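Local coordinates for protein putative oxalate decarboxylase (Thermotoga maritima, PDB 1O4T) that binds oxalate together with a manganese ion in the barrel of a homodimeric cupin and is a putative oxalate decarboxylase, at residues V41-L47 with L58-L64; H75-F79 with V129-L133. One frame throughout, in Å; residues are numbered along the deposited sequence.

Interaction 1: residues V41-L47 with L58-L64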
loop_
_atom_site.group_PDB
_atom_site.type_symbol
_atom_site.label_atom_id
_atom_site.label_comp_id
_atom_site.label_asym_id
_atom_site.label_seq_id
_atom_site.Cartn_x
_atom_site.Cartn_y
_atom_site.Cartn_z
ATOM N N VAL A 41 16.604 -0.950 11.133
ATOM C CA VAL A 41 15.520 -0.843 10.191
ATOM C C VAL A 41 15.118 0.653 10.065
ATOM O O VAL A 41 15.491 1.464 10.915
ATOM C CB VAL A 41 14.437 -1.778 10.755
ATOM C CG1 VAL A 41 13.084 -1.151 10.846
ATOM C CG2 VAL A 41 14.498 -3.115 10.043
ATOM N N GLU A 42 14.473 1.048 8.973
ATOM C CA GLU A 42 13.991 2.439 8.792
ATOM C C GLU A 42 12.516 2.438 8.561
ATOM O O GLU A 42 12.011 1.640 7.778
ATOM C CB GLU A 42 14.633 3.141 7.610
ATOM C CG GLU A 42 16.101 3.453 7.804
ATOM C CD GLU A 42 16.533 4.636 6.974
ATOM O OE1 GLU A 42 16.197 4.692 5.758
ATOM O OE2 GLU A 42 17.190 5.532 7.544
ATOM N N MET A 43 11.828 3.327 9.266
ATOM C CA MET A 43 10.387 3.473 9.141
ATOM C C MET A 43 10.031 4.913 8.782
ATOM O O MET A 43 10.348 5.828 9.522
ATOM C CB MET A 43 9.702 3.081 10.437
ATOM C CG MET A 43 8.172 3.124 10.331
ATOM S SD MET A 43 7.360 2.965 11.929
ATOM C CE MET A 43 7.565 1.323 12.130
ATOM N N ALA A 44 9.391 5.080 7.618
ATOM C CA ALA A 44 8.869 6.372 7.157
ATOM C C ALA A 44 7.360 6.388 7.333
ATOM O O ALA A 44 6.644 5.660 6.634
ATOM C CB ALA A 44 9.249 6.593 5.689
ATOM N N HIS A 45 6.860 7.222 8.246
ATOM C CA HIS A 45 5.424 7.338 8.465
ATOM C C HIS A 45 4.845 8.247 7.378
ATOM O O HIS A 45 5.281 9.376 7.199
ATOM C CB HIS A 45 5.091 7.902 9.829
ATOM C CG HIS A 45 5.782 7.220 10.963
ATOM N ND1 HIS A 45 5.120 6.379 11.835
ATOM C CD2 HIS A 45 7.078 7.260 11.373
ATOM C CE1 HIS A 45 5.980 5.932 12.736
ATOM N NE2 HIS A 45 7.176 6.444 12.472
ATOM N N LEU A 46 3.869 7.743 6.644
ATOM C CA LEU A 46 3.371 8.439 5.458
ATOM C C LEU A 46 2.066 9.198 5.730
ATOM O O LEU A 46 1.876 10.306 5.217
ATOM C CB LEU A 46 3.212 7.442 4.318
ATOM C CG LEU A 46 4.492 6.700 4.033
ATOM C CD1 LEU A 46 4.240 5.785 2.857
ATOM C CD2 LEU A 46 5.662 7.614 3.781
ATOM N N LEU A 47 1.200 8.614 6.558
ATOM C CA LEU A 47 -0.019 9.267 7.031
ATOM C C LEU A 47 -0.239 8.991 8.486
ATOM O O LEU A 47 -0.025 7.876 8.947
ATOM C CB LEU A 47 -1.220 8.726 6.296
ATOM C CG LEU A 47 -1.270 8.970 4.802
ATOM C CD1 LEU A 47 -2.332 8.032 4.169
ATOM C CD2 LEU A 47 -1.507 10.418 4.423
ATOM N N LEU A 58 -1.284 2.860 11.516
ATOM C CA LEU A 58 0.002 2.903 10.828
ATOM C C LEU A 58 -0.158 2.833 9.311
ATOM O O LEU A 58 -0.871 1.974 8.808
ATOM C CB LEU A 58 0.872 1.701 11.239
ATOM C CG LEU A 58 2.309 1.703 10.685
ATOM C CD1 LEU A 58 3.118 2.813 11.350
ATOM C CD2 LEU A 58 2.957 0.370 10.912
ATOM N N PHE A 59 0.547 3.710 8.599
ATOM C CA PHE A 59 0.669 3.640 7.154
ATOM C C PHE A 59 2.103 4.089 6.853
ATOM O O PHE A 59 2.384 5.279 6.811
ATOM C CB PHE A 59 -0.390 4.492 6.440
ATOM C CG PHE A 59 -0.469 4.243 4.963
ATOM C CD1 PHE A 59 0.468 4.795 4.107
ATOM C CD2 PHE A 59 -1.416 3.391 4.432
ATOM C CE1 PHE A 59 0.451 4.554 2.732
ATOM C CE2 PHE A 59 -1.432 3.111 3.056
ATOM C CZ PHE A 59 -0.473 3.696 2.200
ATOM N N ALA A 60 3.018 3.122 6.695
ATOM C CA ALA A 60 4.433 3.401 6.695
ATOM C C ALA A 60 5.153 2.614 5.653
ATOM O O ALA A 60 4.708 1.539 5.260
ATOM C CB ALA A 60 5.025 3.064 8.027
ATOM N N ARG A 61 6.276 3.162 5.214
ATOM C CA ARG A 61 7.191 2.468 4.318
ATOM C C ARG A 61 8.402 2.009 5.138
ATOM O O ARG A 61 9.051 2.844 5.834
ATOM C CB ARG A 61 7.645 3.396 3.200
ATOM C CG ARG A 61 8.360 2.695 2.090
ATOM C CD ARG A 61 8.931 3.605 1.007
ATOM N NE ARG A 61 9.683 2.789 0.036
ATOM C CZ ARG A 61 10.042 3.186 -1.189
ATOM N NH1 ARG A 61 9.741 4.406 -1.629
ATOM N NH2 ARG A 61 10.707 2.353 -1.985
ATOM N N MET A 62 8.696 0.709 5.097
ATOM C CA MET A 62 9.780 0.143 5.897
ATOM C C MET A 62 10.895 -0.210 4.940
ATOM O O MET A 62 10.595 -0.615 3.839
ATOM C CB MET A 62 9.330 -1.150 6.529
ATOM C CG MET A 62 8.084 -1.034 7.400
ATOM S SD MET A 62 8.435 -0.086 8.780
ATOM C CE MET A 62 9.881 -1.000 9.424
ATOM N N LYS A 63 12.141 -0.036 5.381
ATOM C CA LYS A 63 13.323 -0.462 4.671
ATOM C C LYS A 63 14.148 -1.320 5.605
ATOM O O LYS A 63 14.566 -0.856 6.676
ATOM C CB LYS A 63 14.129 0.748 4.273
ATOM C CG LYS A 63 15.356 0.426 3.436
ATOM C CD LYS A 63 15.943 1.715 2.846
ATOM C CE LYS A 63 17.146 2.164 3.588
ATOM N NZ LYS A 63 17.716 3.447 2.972
ATOM N N LEU A 64 14.352 -2.575 5.208
ATOM C CA LEU A 64 15.200 -3.543 5.912
ATOM C C LEU A 64 16.503 -3.775 5.124
ATOM O O LEU A 64 16.503 -4.424 4.061
ATOM C CB LEU A 64 14.465 -4.876 6.075
ATOM C CG LEU A 64 13.627 -4.995 7.349
ATOM C CD1 LEU A 64 12.602 -3.835 7.494
ATOM C CD2 LEU A 64 12.930 -6.369 7.427
HETATM O O HOH W 1 1.913 5.813 9.768
#

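Interaction 2: residues H75-F79 with V129-L133. With MN (manganese (II) ion), chain C; OXL (oxalate ion), chain D.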
loop_
_atom_site.group_PDB
_atom_site.type_symbol
_atom_site.label_atom_id
_atom_site.label_comp_id
_atom_site.label_asym_id
_atom_site.label_seq_id
_atom_site.Cartn_x
_atom_site.Cartn_y
_atom_site.Cartn_z
ATOM N N HIS A 75 -0.372 -9.008 17.099
ATOM C CA HIS A 75 -1.387 -7.987 16.879
ATOM C C HIS A 75 -2.718 -8.433 17.486
ATOM O O HIS A 75 -3.137 -9.552 17.279
ATOM C CB HIS A 75 -1.491 -7.710 15.375
ATOM C CG HIS A 75 -0.320 -6.945 14.835
ATOM N ND1 HIS A 75 -0.202 -5.584 15.001
ATOM C CD2 HIS A 75 0.821 -7.349 14.219
ATOM C CE1 HIS A 75 0.946 -5.176 14.492
ATOM N NE2 HIS A 75 1.578 -6.220 13.980
ATOM N N GLU A 76 -3.346 -7.588 18.294
ATOM C CA GLU A 76 -4.658 -7.914 18.841
ATOM C C GLU A 76 -5.544 -6.706 18.729
ATOM O O GLU A 76 -5.126 -5.596 19.061
ATOM C CB GLU A 76 -4.596 -8.408 20.315
ATOM C CG GLU A 76 -3.495 -7.771 21.140
ATOM C CD GLU A 76 -3.241 -8.453 22.471
ATOM O OE1 GLU A 76 -4.186 -9.016 23.107
ATOM O OE2 GLU A 76 -2.054 -8.402 22.886
ATOM N N GLY A 77 -6.760 -6.928 18.239
ATOM C CA GLY A 77 -7.703 -5.865 18.044
ATOM C C GLY A 77 -7.405 -5.022 16.815
ATOM O O GLY A 77 -7.929 -3.915 16.686
ATOM N N GLU A 78 -6.583 -5.548 15.918
ATOM C CA GLU A 78 -6.217 -4.881 14.671
ATOM C C GLU A 78 -5.678 -5.929 13.710
ATOM O O GLU A 78 -5.474 -7.074 14.098
ATOM C CB GLU A 78 -5.144 -3.809 14.915
ATOM C CG GLU A 78 -3.838 -4.373 15.430
ATOM C CD GLU A 78 -2.942 -3.368 16.130
ATOM O OE1 GLU A 78 -3.402 -2.236 16.397
ATOM O OE2 GLU A 78 -1.773 -3.751 16.414
ATOM N N PHE A 79 -5.440 -5.532 12.461
ATOM C CA PHE A 79 -4.783 -6.408 11.521
ATOM C C PHE A 79 -3.781 -5.617 10.705
ATOM O O PHE A 79 -3.896 -4.399 10.600
ATOM C CB PHE A 79 -5.791 -7.193 10.663
ATOM C CG PHE A 79 -6.640 -6.343 9.757
ATOM C CD1 PHE A 79 -7.867 -5.887 10.176
ATOM C CD2 PHE A 79 -6.212 -6.020 8.474
ATOM C CE1 PHE A 79 -8.653 -5.127 9.356
ATOM C CE2 PHE A 79 -7.006 -5.212 7.646
ATOM C CZ PHE A 79 -8.246 -4.783 8.105
ATOM N N VAL A 129 0.486 -1.353 6.821
ATOM C CA VAL A 129 -0.730 -0.662 7.164
ATOM C C VAL A 129 -1.435 -1.436 8.298
ATOM O O VAL A 129 -1.730 -2.598 8.152
ATOM C CB VAL A 129 -1.707 -0.591 5.968
ATOM C CG1 VAL A 129 -2.795 0.426 6.251
ATOM C CG2 VAL A 129 -0.967 -0.201 4.725
ATOM N N ILE A 130 -1.711 -0.788 9.416
ATOM C CA ILE A 130 -2.387 -1.466 10.513
ATOM C C ILE A 130 -3.789 -0.892 10.593
ATOM O O ILE A 130 -3.926 0.302 10.727
ATOM C CB ILE A 130 -1.618 -1.278 11.830
ATOM C CG1 ILE A 130 -0.218 -1.879 11.702
ATOM C CG2 ILE A 130 -2.368 -1.955 12.986
ATOM C CD1 ILE A 130 0.723 -1.572 12.913
ATOM N N ILE A 131 -4.807 -1.749 10.520
ATOM C CA ILE A 131 -6.185 -1.318 10.519
ATOM C C ILE A 131 -6.856 -1.864 11.782
ATOM O O ILE A 131 -6.756 -3.065 12.114
ATOM C CB ILE A 131 -6.869 -1.770 9.205
ATOM C CG1 ILE A 131 -6.197 -1.058 8.003
ATOM C CG2 ILE A 131 -8.330 -1.491 9.230
ATOM C CD1 ILE A 131 -6.822 -1.314 6.638
ATOM N N LEU A 132 -7.533 -0.955 12.470
ATOM C CA LEU A 132 -8.097 -1.223 13.769
ATOM C C LEU A 132 -9.371 -2.079 13.738
ATOM O O LEU A 132 -10.248 -1.877 12.898
ATOM C CB LEU A 132 -8.336 0.092 14.515
ATOM C CG LEU A 132 -7.059 0.928 14.712
ATOM C CD1 LEU A 132 -7.350 2.165 15.550
ATOM C CD2 LEU A 132 -5.923 0.113 15.345
ATOM N N LEU A 133 -9.399 -3.023 14.693
ATOM C CA LEU A 133 -10.436 -4.047 14.987
ATOM C C LEU A 133 -10.535 -5.248 14.025
ATOM O O LEU A 133 -10.166 -6.376 14.420
ATOM C CB LEU A 133 -11.776 -3.399 15.246
ATOM C CG LEU A 133 -11.706 -2.240 16.249
ATOM C CD1 LEU A 133 -13.051 -2.064 16.810
ATOM C CD2 LEU A 133 -10.691 -2.402 17.372
ATOM O OXT LEU A 133 -10.958 -5.149 12.858
HETATM MN MN MN C . 3.257 -5.943 12.888
HETATM C C1 OXL D . 5.049 -4.003 11.992
HETATM C C2 OXL D . 4.441 -3.333 13.145
HETATM O O1 OXL D . 5.832 -3.225 11.215
HETATM O O2 OXL D . 4.904 -2.103 13.435
HETATM O O3 OXL D . 4.830 -5.203 11.727
HETATM O O4 OXL D . 3.521 -3.841 13.795
#

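Interaction 1: residues V41-L47 with L58-L64
M43 and M62 face each other as an antiparallel non-hydrogen-bonded pair, their side chains next to one another on the face they share with A60. M62 illustrates how a thioether side chain can fold back to meet the neighbouring strand. Its CB lies near E42 O; the bend at chi2 (-67°) carries M62 SD against M43, 3.6 Å from M43 CG and close to M43 CE. A second bend, at chi3, turns the terminal M62 CE on to V41, 3.5 Å from its CG1. M43 CG, anti to its N (chi1 -176°), is thereby placed against both M62 SD and the methyl of A60, 3.9 Å from A60 CB. Backbone bonds join E42 with K63 and A44 with R61, the A44 N-H running almost straight to R61 O (2.9 Å, 176°). On the other face the side chains of E42 and K63 run together and end in a long, weak salt bridge, 3.4 Å from E42 OE1 to K63 NZ. Towards L47 the pairing finishes with L46 N bonded to F59 O; L46 CB sits at the edge of the F59 ring, in its plane, 3.8 Å from F59 CD1. A water links F59 N to L47 O. The hairpin lies between strand 29-32, beside 41-45, and strand 124-132, beside 58-64, while I81 of the second subunit packs on L47 and F59.

Interaction 2: residues H75-F79 with V129-L133
One side of the cupin manganese site is built by the turn that carries H75 into strand 78-86, with the chain's last strand behind it. H75 NE2 binds the metal at 2.0 Å, and oxalate chelates the same ion through O3 and O4, with O4 at the imidazole edge. H75 ND1 donates to E78 OE2 (2.8 Å, 167°), on the oxygen's anti side and almost within the ring plane. With chi1 at 63°, E78 CG lies between its own N and carbonyl carbon, and the chain extends from there to bring OE2 to the ring. Held at both nitrogens, by metal and carboxylate, the imidazole has probably little freedom to rotate. E78 OE1 is also salt-bridged to R57. I130 backs both groups: its CG2 lies 3.5 Å from E78 CD, while CD1 approaches oxalate O4 (3.7 Å). On the opposite face of the sheet, I131 CB sits over the F79 ring in a CH-pi contact, 3.9 Å from its centroid. Two backbone bonds pair F79 with I131, and L133 N adds a bent one to G77 O (141° at the hydrogen). H73, E80 and H114 complete the three-histidine, one-glutamate metal site typical of the cupin double-stranded beta-helix.

Interactions 1 and 2 occupy one antiparallel sheet, with their centres about 16 Å apart, and meet where strand 56-64 runs beside strand 124-132. There L58 O lies 3.0 Å from I130 N, a probable hydrogen bond, and F59 CD2 packs 3.6 Å from V129 CG2. The two contacts reach the oxalate differently: interaction 2 supplies a metal ligand and the hydrophobic I130, whereas interaction 1 contributes the side chain of L58, about 4 Å from the anion and about 7 Å from the manganese at nearest atoms. Both also touch the second subunit, so the sheet joins the ligand pocket to the dimer interface.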